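Uncharacterized protein (Bacillus cereus, PDB 5F2H) is of unknown function but, as a member of the alpha/beta hydrolase superfamily, probably acts as a hydrolase. Local coordinates at residues L303-E306 and A307-I311; D295-E298 and D299-E302; E141-A144 and I145-Y149. All coordinates share one frame; numbering follows the deposited sequence.

Contact 1 (L303-E306 and A307-I311)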
ATOM      1  N   LEU B 303      14.346  11.029 -11.168  1.00 86.97           N
ATOM      2  CA  LEU B 303      13.356  11.254 -12.206  1.00 82.97           C
ATOM      3  C   LEU B 303      12.256  10.238 -12.000  1.00 79.26           C
ATOM      4  O   LEU B 303      11.085  10.589 -12.109  1.00 79.08           O
ATOM      5  CB  LEU B 303      13.948  11.126 -13.600  1.00 82.50           C
ATOM      6  CG  LEU B 303      15.097  12.088 -13.916  1.00 87.62           C
ATOM      7  CD1 LEU B 303      15.596  11.848 -15.333  1.00 84.70           C
ATOM      8  CD2 LEU B 303      14.684  13.542 -13.730  1.00 89.66           C
ATOM      9  N   LEU B 304      12.627   8.988 -11.695  1.00 77.08           N
ATOM     10  CA  LEU B 304      11.624   7.940 -11.436  1.00 79.23           C
ATOM     11  C   LEU B 304      10.664   8.340 -10.329  1.00 83.97           C
ATOM     12  O   LEU B 304       9.496   7.947 -10.355  1.00 88.00           O
ATOM     13  CB  LEU B 304      12.247   6.599 -11.068  1.00 76.61           C
ATOM     14  CG  LEU B 304      12.872   5.713 -12.131  1.00 74.05           C
ATOM     15  CD1 LEU B 304      13.516   4.490 -11.493  1.00 72.85           C
ATOM     16  CD2 LEU B 304      11.785   5.278 -13.096  1.00 74.83           C
ATOM     17  N   LYS B 305      11.162   9.079  -9.340  1.00 86.50           N
ATOM     18  CA  LYS B 305      10.314   9.532  -8.247  1.00 90.63           C
ATOM     19  C   LYS B 305       9.243  10.458  -8.844  1.00 91.08           C
ATOM     20  O   LYS B 305       8.046  10.210  -8.665  1.00 91.07           O
ATOM     21  CB  LYS B 305      11.136  10.224  -7.164  1.00 92.79           C
ATOM     22  CG  LYS B 305      10.327  10.614  -5.940  1.00 97.96           C
ATOM     23  CD  LYS B 305      11.178  11.128  -4.791  1.00102.13           C
ATOM     24  CE  LYS B 305      12.088  10.034  -4.249  1.00103.90           C
ATOM     25  NZ  LYS B 305      12.859  10.491  -3.062  1.00108.69           N
ATOM     26  N   GLU B 306       9.670  11.499  -9.566  1.00 90.63           N
ATOM     27  CA  GLU B 306       8.729  12.429 -10.219  1.00 88.73           C
ATOM     28  C   GLU B 306       7.745  11.699 -11.119  1.00 81.10           C
ATOM     29  O   GLU B 306       6.550  11.915 -11.056  1.00 78.07           O
ATOM     30  CB  GLU B 306       9.416  13.431 -11.150  1.00 91.49           C
ATOM     31  CG  GLU B 306      10.151  14.612 -10.556  1.00 96.59           C
ATOM     32  CD  GLU B 306      10.580  15.588 -11.658  1.00100.05           C
ATOM     33  OE1 GLU B 306      11.042  16.711 -11.346  1.00104.16           O
ATOM     34  OE2 GLU B 306      10.397  15.256 -12.855  1.00100.68           O
ATOM     35  N   ALA B 307       8.290  10.883 -12.009  1.00 78.19           N
ATOM     36  CA  ALA B 307       7.495  10.120 -12.958  1.00 74.22           C
ATOM     37  C   ALA B 307       6.346   9.403 -12.277  1.00 75.08           C
ATOM     38  O   ALA B 307       5.198   9.542 -12.663  1.00 73.06           O
ATOM     39  CB  ALA B 307       8.379   9.133 -13.691  1.00 70.42           C
ATOM     40  N   ILE B 308       6.658   8.645 -11.243  1.00 80.31           N
ATOM     41  CA  ILE B 308       5.628   7.919 -10.531  1.00 83.20           C
ATOM     42  C   ILE B 308       4.649   8.879  -9.861  1.00 88.67           C
ATOM     43  O   ILE B 308       3.437   8.648  -9.892  1.00 94.13           O
ATOM     44  CB  ILE B 308       6.245   6.919  -9.545  1.00 82.44           C
ATOM     45  CG1 ILE B 308       7.001   5.849 -10.341  1.00 77.72           C
ATOM     46  CG2 ILE B 308       5.163   6.262  -8.693  1.00 87.44           C
ATOM     47  CD1 ILE B 308       7.608   4.751  -9.499  1.00 77.87           C
ATOM     48  N   LYS B 309       5.167   9.947  -9.255  1.00 94.82           N
ATOM     49  CA  LYS B 309       4.305  10.945  -8.608  1.00 99.30           C
ATOM     50  C   LYS B 309       3.319  11.410  -9.638  1.00 93.73           C
ATOM     51  O   LYS B 309       2.118  11.303  -9.455  1.00 96.58           O
ATOM     52  CB  LYS B 309       5.095  12.143  -8.070  1.00106.07           C
ATOM     53  CG  LYS B 309       5.892  11.886  -6.797  1.00110.65           C
ATOM     54  CD  LYS B 309       6.842  13.034  -6.486  1.00115.80           C
ATOM     55  CE  LYS B 309       6.164  14.395  -6.379  1.00119.13           C
ATOM     56  NZ  LYS B 309       7.181  15.458  -6.152  1.00121.07           N
ATOM     57  N   TYR B 310       3.861  11.869 -10.752  1.00 92.31           N
ATOM     58  CA  TYR B 310       3.078  12.345 -11.878  1.00 92.98           C
ATOM     59  C   TYR B 310       2.044  11.334 -12.338  1.00 90.02           C
ATOM     60  O   TYR B 310       0.852  11.616 -12.302  1.00 88.24           O
ATOM     61  CB  TYR B 310       4.024  12.677 -13.032  1.00 92.18           C
ATOM     62  CG  TYR B 310       3.355  13.049 -14.327  1.00 95.11           C
ATOM     63  CD1 TYR B 310       2.859  14.331 -14.541  1.00100.02           C
ATOM     64  CD2 TYR B 310       3.292  12.137 -15.374  1.00 97.96           C
ATOM     65  CE1 TYR B 310       2.272  14.678 -15.745  1.00103.77           C
ATOM     66  CE2 TYR B 310       2.709  12.472 -16.584  1.00 99.61           C
ATOM     67  CZ  TYR B 310       2.198  13.740 -16.768  1.00103.59           C
ATOM     68  OH  TYR B 310       1.617  14.065 -17.977  1.00106.22           O
ATOM     69  N   ILE B 311       2.512  10.145 -12.714  1.00 89.60           N
ATOM     70  CA  ILE B 311       1.649   9.071 -13.223  1.00 93.56           C
ATOM     71  C   ILE B 311       0.448   8.711 -12.385  1.00101.94           C
ATOM     72  O   ILE B 311      -0.686   8.797 -12.850  1.00103.44           O
ATOM     73  CB  ILE B 311       2.444   7.779 -13.548  1.00 87.56           C
ATOM     74  CG1 ILE B 311       3.336   8.037 -14.762  1.00 83.57           C
ATOM     75  CG2 ILE B 311       1.506   6.612 -13.865  1.00 84.02           C
ATOM     76  CD1 ILE B 311       4.185   6.860 -15.169  1.00 82.29           C
TER
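K309 folds back along the helix against K305: its CB, CG and CD lie beside the carbonyl oxygen of K305, with CG 3.3 Å from K305 O. The two lysine stems run close only there, K305 CG to K309 CD being 4.3 Å, and a bend at chi3 (56°) carries the end of K309 away. One residue earlier, the CG1 branch of I308 leans over the preceding turn, 3.3 Å from L304 O, while the methyl of A307 rests near L303 O. Beneath these side chains run four successive i to i+4 backbone bonds, from A307 N to L303 O through Y310 N to E306 O, the latter 2.7 Å long and almost straight at 176°. The helix has two unlike faces. L303, A307 and I308 turn to the central sheet, meeting V258, Y256 and I203 respectively, whereas K305 and K309 stay exposed. E306 lies at the border, its OE2 hydrogen-bonded to the hydroxyl of Y256, and its OE1 remains 6.6 Å from K309 NZ. Cohesion along this stretch therefore comes from backbone hydrogen bonding and aliphatic contact; the opposite charges of E306 and K309 can add at most a long-range attraction.

Contact 2 (D295-E298 and D299-E302)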
ATOM      1  N   ASP B 295      22.382   6.649 -22.637  1.00 65.60           N
ATOM      2  CA  ASP B 295      22.581   6.110 -21.327  1.00 66.18           C
ATOM      3  C   ASP B 295      21.564   6.778 -20.429  1.00 62.98           C
ATOM      4  O   ASP B 295      20.954   7.741 -20.828  1.00 66.32           O
ATOM      5  CB  ASP B 295      23.989   6.524 -20.892  1.00 69.46           C
ATOM      6  CG  ASP B 295      24.319   6.091 -19.504  1.00 72.06           C
ATOM      7  OD1 ASP B 295      23.674   5.143 -19.012  1.00 72.42           O
ATOM      8  OD2 ASP B 295      25.229   6.714 -18.912  1.00 76.40           O
ATOM      9  N   TYR B 296      21.395   6.277 -19.215  1.00 60.97           N
ATOM     10  CA  TYR B 296      20.464   6.876 -18.275  1.00 59.34           C
ATOM     11  C   TYR B 296      21.150   8.054 -17.589  1.00 66.49           C
ATOM     12  O   TYR B 296      22.384   8.064 -17.433  1.00 70.54           O
ATOM     13  CB  TYR B 296      20.105   5.901 -17.181  1.00 53.37           C
ATOM     14  CG  TYR B 296      19.448   4.617 -17.596  1.00 47.09           C
ATOM     15  CD1 TYR B 296      20.177   3.598 -18.159  1.00 45.22           C
ATOM     16  CD2 TYR B 296      18.149   4.349 -17.220  1.00 45.54           C
ATOM     17  CE1 TYR B 296      19.599   2.369 -18.413  1.00 44.28           C
ATOM     18  CE2 TYR B 296      17.559   3.131 -17.477  1.00 44.35           C
ATOM     19  CZ  TYR B 296      18.293   2.145 -18.059  1.00 44.08           C
ATOM     20  OH  TYR B 296      17.699   0.939 -18.320  1.00 48.79           O
ATOM     21  N   PRO B 297      20.369   9.073 -17.185  1.00 70.55           N
ATOM     22  CA  PRO B 297      20.970  10.226 -16.480  1.00 71.59           C
ATOM     23  C   PRO B 297      21.500   9.748 -15.147  1.00 73.54           C
ATOM     24  O   PRO B 297      20.976   8.784 -14.581  1.00 72.58           O
ATOM     25  CB  PRO B 297      19.802  11.182 -16.287  1.00 71.91           C
ATOM     26  CG  PRO B 297      18.579  10.339 -16.437  1.00 70.58           C
ATOM     27  CD  PRO B 297      18.918   9.211 -17.352  1.00 65.83           C
ATOM     28  N   GLU B 298      22.504  10.423 -14.611  1.00 82.51           N
ATOM     29  CA  GLU B 298      23.087   9.968 -13.345  1.00 85.34           C
ATOM     30  C   GLU B 298      22.140  10.121 -12.132  1.00 80.43           C
ATOM     31  O   GLU B 298      22.269   9.394 -11.148  1.00 72.76           O
ATOM     32  CB  GLU B 298      24.496  10.543 -13.184  1.00 93.94           C
ATOM     33  CG  GLU B 298      25.330   9.859 -12.111  1.00105.11           C
ATOM     34  CD  GLU B 298      26.823  10.087 -12.308  1.00113.62           C
ATOM     35  OE1 GLU B 298      27.235  10.307 -13.466  1.00114.98           O
ATOM     36  OE2 GLU B 298      27.597   9.962 -11.333  1.00124.34           O
ATOM     37  N   ASP B 299      21.151  11.006 -12.248  1.00 82.10           N
ATOM     38  CA  ASP B 299      20.141  11.203 -11.203  1.00 84.56           C
ATOM     39  C   ASP B 299      18.805  10.629 -11.732  1.00 82.19           C
ATOM     40  O   ASP B 299      17.727  11.202 -11.528  1.00 78.66           O
ATOM     41  CB  ASP B 299      19.973  12.682 -10.837  1.00 88.93           C
ATOM     42  CG  ASP B 299      19.401  13.523 -11.970  1.00 91.88           C
ATOM     43  OD1 ASP B 299      19.216  13.010 -13.099  1.00 96.86           O
ATOM     44  OD2 ASP B 299      19.113  14.712 -11.713  1.00 98.16           O
ATOM     45  N   PHE B 300      18.890   9.488 -12.410  1.00 78.63           N
ATOM     46  CA  PHE B 300      17.708   8.843 -12.963  1.00 79.75           C
ATOM     47  C   PHE B 300      16.705   8.335 -11.927  1.00 81.90           C
ATOM     48  O   PHE B 300      15.495   8.319 -12.203  1.00 75.45           O
ATOM     49  CB  PHE B 300      18.105   7.694 -13.879  1.00 75.56           C
ATOM     50  CG  PHE B 300      16.941   6.973 -14.446  1.00 73.47           C
ATOM     51  CD1 PHE B 300      16.177   7.561 -15.448  1.00 77.54           C
ATOM     52  CD2 PHE B 300      16.620   5.691 -14.024  1.00 72.52           C
ATOM     53  CE1 PHE B 300      15.095   6.891 -16.006  1.00 71.79           C
ATOM     54  CE2 PHE B 300      15.543   5.018 -14.580  1.00 70.66           C
ATOM     55  CZ  PHE B 300      14.782   5.619 -15.571  1.00 69.75           C
ATOM     56  N   ASP B 301      17.200   7.890 -10.763  1.00 83.36           N
ATOM     57  CA  ASP B 301      16.316   7.381  -9.706  1.00 84.65           C
ATOM     58  C   ASP B 301      15.433   8.508  -9.141  1.00 87.11           C
ATOM     59  O   ASP B 301      14.359   8.242  -8.573  1.00 84.90           O
ATOM     60  CB  ASP B 301      17.082   6.602  -8.624  1.00 90.49           C
ATOM     61  CG  ASP B 301      18.173   7.419  -7.958  1.00 99.99           C
ATOM     62  OD1 ASP B 301      18.383   8.592  -8.341  1.00106.81           O
ATOM     63  OD2 ASP B 301      18.851   6.868  -7.062  1.00105.35           O
ATOM     64  N   GLU B 302      15.889   9.754  -9.312  1.00 86.58           N
ATOM     65  CA  GLU B 302      15.141  10.933  -8.880  1.00 89.70           C
ATOM     66  C   GLU B 302      14.050  11.234  -9.888  1.00 87.87           C
ATOM     67  O   GLU B 302      12.960  11.659  -9.518  1.00 88.75           O
ATOM     68  CB  GLU B 302      16.050  12.150  -8.702  1.00 95.06           C
ATOM     69  CG  GLU B 302      16.970  12.043  -7.507  1.00102.29           C
ATOM     70  CD  GLU B 302      16.203  11.985  -6.187  1.00109.91           C
ATOM     71  OE1 GLU B 302      14.959  12.143  -6.191  1.00114.12           O
ATOM     72  OE2 GLU B 302      16.846  11.803  -5.130  1.00108.45           O
TER
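Y296 turns the edge of its ring onto F300, a T-shaped pair with centroids 5.0 Å apart and planes at 71°. The touching atom is Y296 CD2, which stands over the centre of the F300 ring and comes within 3.8 Å of F300 CE2. Proline packing adds to this: P297 CG lies 3.7 Å from F300 CB, and P297 CD approaches F300 CD1 obliquely. F300 reaches both neighbours because its CG stands opposite the backbone N (chi1 178°), directing the ring back over the residues that precede the helix.

The backbone sets this spacing. P297 to F300 form a type I beta turn, closed by a weak bond from F300 N to P297 O of 3.1 Å, bent to 128° at the hydrogen. D299 holds the N-cap position but makes no capping bond with its side chain; its OD1 instead lies near P297 CB. Just before the turn, D295 OD1 accepts from Y296 N at 2.6 Å, the donor N lying well above the carboxylate plane.

Further out, W150 fixes the aromatic group from the neighbouring helix, its NE1 hydrogen-bonded to Y296 OH and its ring edge-to-face with F300. Y149 and F207 stack with Y296, M231 packs on Y296, P297 and F300, and I11 of the second subunit also reaches Y296. The arrangement is that of an aromatic cluster at the loop leading into the last helix of an alpha/beta hydrolase fold, close to the GxSxG sequence resembling a nucleophile elbow.

Contact 3 (E141-A144 and I145-Y149)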
ATOM      1  N   GLU B 141      21.258  -6.783 -23.534  1.00 52.54           N
ATOM      2  CA  GLU B 141      21.291  -6.646 -22.107  1.00 51.94           C
ATOM      3  C   GLU B 141      20.674  -7.884 -21.471  1.00 50.78           C
ATOM      4  O   GLU B 141      20.605  -8.927 -22.095  1.00 47.32           O
ATOM      5  CB  GLU B 141      20.576  -5.360 -21.659  1.00 51.10           C
ATOM      6  CG  GLU B 141      21.239  -4.073 -22.108  1.00 52.31           C
ATOM      7  CD  GLU B 141      20.596  -2.828 -21.492  1.00 56.29           C
ATOM      8  OE1 GLU B 141      19.720  -2.974 -20.613  1.00 55.16           O
ATOM      9  OE2 GLU B 141      21.007  -1.687 -21.837  1.00 64.11           O
ATOM     10  N   ASN B 142      20.294  -7.764 -20.203  1.00 51.08           N
ATOM     11  CA  ASN B 142      19.695  -8.845 -19.462  1.00 52.41           C
ATOM     12  C   ASN B 142      19.183  -8.272 -18.171  1.00 52.76           C
ATOM     13  O   ASN B 142      19.183  -7.050 -17.987  1.00 54.57           O
ATOM     14  CB  ASN B 142      20.713  -9.954 -19.242  1.00 52.29           C
ATOM     15  CG  ASN B 142      21.958  -9.448 -18.587  1.00 53.86           C
ATOM     16  OD1 ASN B 142      21.885  -8.634 -17.676  1.00 55.81           O
ATOM     17  ND2 ASN B 142      23.111  -9.967 -19.001  1.00 54.19           N
ATOM     18  N   ILE B 143      18.761  -9.135 -17.264  1.00 52.63           N
ATOM     19  CA  ILE B 143      18.233  -8.671 -15.985  1.00 53.02           C
ATOM     20  C   ILE B 143      19.284  -8.033 -15.067  1.00 53.66           C
ATOM     21  O   ILE B 143      18.982  -7.075 -14.352  1.00 55.29           O
ATOM     22  CB  ILE B 143      17.589  -9.821 -15.207  1.00 53.42           C
ATOM     23  CG1 ILE B 143      16.562 -10.537 -16.082  1.00 51.11           C
ATOM     24  CG2 ILE B 143      16.966  -9.297 -13.919  1.00 54.13           C
ATOM     25  CD1 ILE B 143      15.903 -11.710 -15.412  1.00 51.79           C
ATOM     26  N   ALA B 144      20.504  -8.547 -15.055  1.00 54.54           N
ATOM     27  CA  ALA B 144      21.511  -7.968 -14.174  1.00 59.44           C
ATOM     28  C   ALA B 144      21.807  -6.518 -14.531  1.00 61.89           C
ATOM     29  O   ALA B 144      21.914  -5.656 -13.661  1.00 64.61           O
ATOM     30  CB  ALA B 144      22.786  -8.767 -14.242  1.00 61.90           C
ATOM     31  N   ILE B 145      21.910  -6.261 -15.825  1.00 60.43           N
ATOM     32  CA  ILE B 145      22.239  -4.938 -16.351  1.00 60.15           C
ATOM     33  C   ILE B 145      21.169  -3.863 -16.236  1.00 60.57           C
ATOM     34  O   ILE B 145      21.470  -2.683 -16.116  1.00 62.94           O
ATOM     35  CB  ILE B 145      22.609  -5.069 -17.840  1.00 59.50           C
ATOM     36  CG1 ILE B 145      23.893  -5.887 -17.962  1.00 62.28           C
ATOM     37  CG2 ILE B 145      22.803  -3.707 -18.478  1.00 58.08           C
ATOM     38  CD1 ILE B 145      24.290  -6.168 -19.392  1.00 67.15           C
ATOM     39  N   VAL B 146      19.916  -4.263 -16.267  1.00 59.96           N
ATOM     40  CA  VAL B 146      18.839  -3.290 -16.201  1.00 54.88           C
ATOM     41  C   VAL B 146      18.307  -3.087 -14.772  1.00 52.74           C
ATOM     42  O   VAL B 146      17.781  -2.049 -14.453  1.00 52.45           O
ATOM     43  CB  VAL B 146      17.717  -3.704 -17.196  1.00 52.25           C
ATOM     44  CG1 VAL B 146      17.069  -5.006 -16.758  1.00 53.28           C
ATOM     45  CG2 VAL B 146      16.665  -2.614 -17.316  1.00 52.44           C
ATOM     46  N   GLU B 147      18.501  -4.061 -13.897  1.00 52.83           N
ATOM     47  CA  GLU B 147      18.011  -3.951 -12.537  1.00 53.28           C
ATOM     48  C   GLU B 147      18.474  -2.690 -11.790  1.00 52.22           C
ATOM     49  O   GLU B 147      17.654  -1.959 -11.257  1.00 50.18           O
ATOM     50  CB  GLU B 147      18.342  -5.245 -11.784  1.00 57.02           C
ATOM     51  CG  GLU B 147      18.003  -5.279 -10.301  1.00 60.64           C
ATOM     52  CD  GLU B 147      18.356  -6.611  -9.637  1.00 62.85           C
ATOM     53  OE1 GLU B 147      18.175  -7.678 -10.249  1.00 61.69           O
ATOM     54  OE2 GLU B 147      18.765  -6.602  -8.463  1.00 68.70           O
ATOM     55  N   PRO B 148      19.778  -2.390 -11.802  1.00 53.72           N
ATOM     56  CA  PRO B 148      20.261  -1.222 -11.058  1.00 55.68           C
ATOM     57  C   PRO B 148      19.578   0.113 -11.351  1.00 57.45           C
ATOM     58  O   PRO B 148      19.474   0.944 -10.441  1.00 59.37           O
ATOM     59  CB  PRO B 148      21.737  -1.134 -11.449  1.00 55.16           C
ATOM     60  CG  PRO B 148      22.121  -2.505 -11.844  1.00 54.51           C
ATOM     61  CD  PRO B 148      20.884  -3.124 -12.437  1.00 54.84           C
ATOM     62  N   TYR B 149      19.108   0.316 -12.586  1.00 54.11           N
ATOM     63  CA  TYR B 149      18.479   1.582 -12.940  1.00 52.46           C
ATOM     64  C   TYR B 149      17.015   1.679 -12.556  1.00 57.01           C
ATOM     65  O   TYR B 149      16.456   2.780 -12.551  1.00 62.54           O
ATOM     66  CB  TYR B 149      18.617   1.847 -14.440  1.00 48.84           C
ATOM     67  CG  TYR B 149      20.038   1.932 -14.950  1.00 46.55           C
ATOM     68  CD1 TYR B 149      20.704   3.136 -14.992  1.00 47.50           C
ATOM     69  CD2 TYR B 149      20.689   0.810 -15.455  1.00 44.72           C
ATOM     70  CE1 TYR B 149      22.005   3.208 -15.477  1.00 48.45           C
ATOM     71  CE2 TYR B 149      21.969   0.880 -15.968  1.00 44.65           C
ATOM     72  CZ  TYR B 149      22.632   2.072 -15.964  1.00 47.52           C
ATOM     73  OH  TYR B 149      23.939   2.141 -16.436  1.00 51.90           O
TER
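The chain enters helix 143-150, the crossover of a beta-alpha-beta unit between strands 131-136 and 158-164, through an N-cap at N142. Its first turn is unevenly bonded: V146 N reaches N142 O by a weak bond of 3.4 Å, whereas E147 N donates to I143 O at 3.1 Å. The helix then kinks at P148, whose ring nitrogen has no hydrogen to give and whose CD sits against A144 O.

N142 supplies the cap with its side chain. CG lies between the backbone N and the carbonyl carbon (chi1 55°), bringing OD1 to I145 N at 3.0 Å, nearly straight at 167°. The other end of the amide is held as well, since ND2 donates to the carbonyl oxygen of D172. I145 crosses this amide at about a right angle, with its CG1 3.4 Å from N142 OD1, and its other branch, CG2, meets the carboxylate of E141. E141 OE1 accepts in turn from G138 N, which anchors the carboxylate beside the start of the helix.

E147, its chain extended, forms a salt bridge through OE1 to K122 of the second subunit, on whose Y10 I145 packs, while OE2 pairs with K151 of its own chain. The carboxylate oxygen that meets I145 also borders the next residue, E141 OE1 lying 4.0 Å from V146 CB.

In the fold
Contacts 1 and 2 share helix 300-313: contact 2 forms its entry and contact 1 its middle, meeting where L303 CD1 packs on P297 CG at 3.5 Å. Contact 3 belongs to helix 143-150, yet Y149 reaches both, its ring lying against Y296 and its carbonyl near L304 and F300. Contact 2 is the buried one and is mainly aromatic. Contacts 1 and 3 are partly buried, one relying on regular backbone bonds with an aliphatic face on the sheet, the other on a side-chain cap and on charged groups. Contacts 2 and 3 also border the second subunit, whereas contact 1 touches no other chain of the assembly.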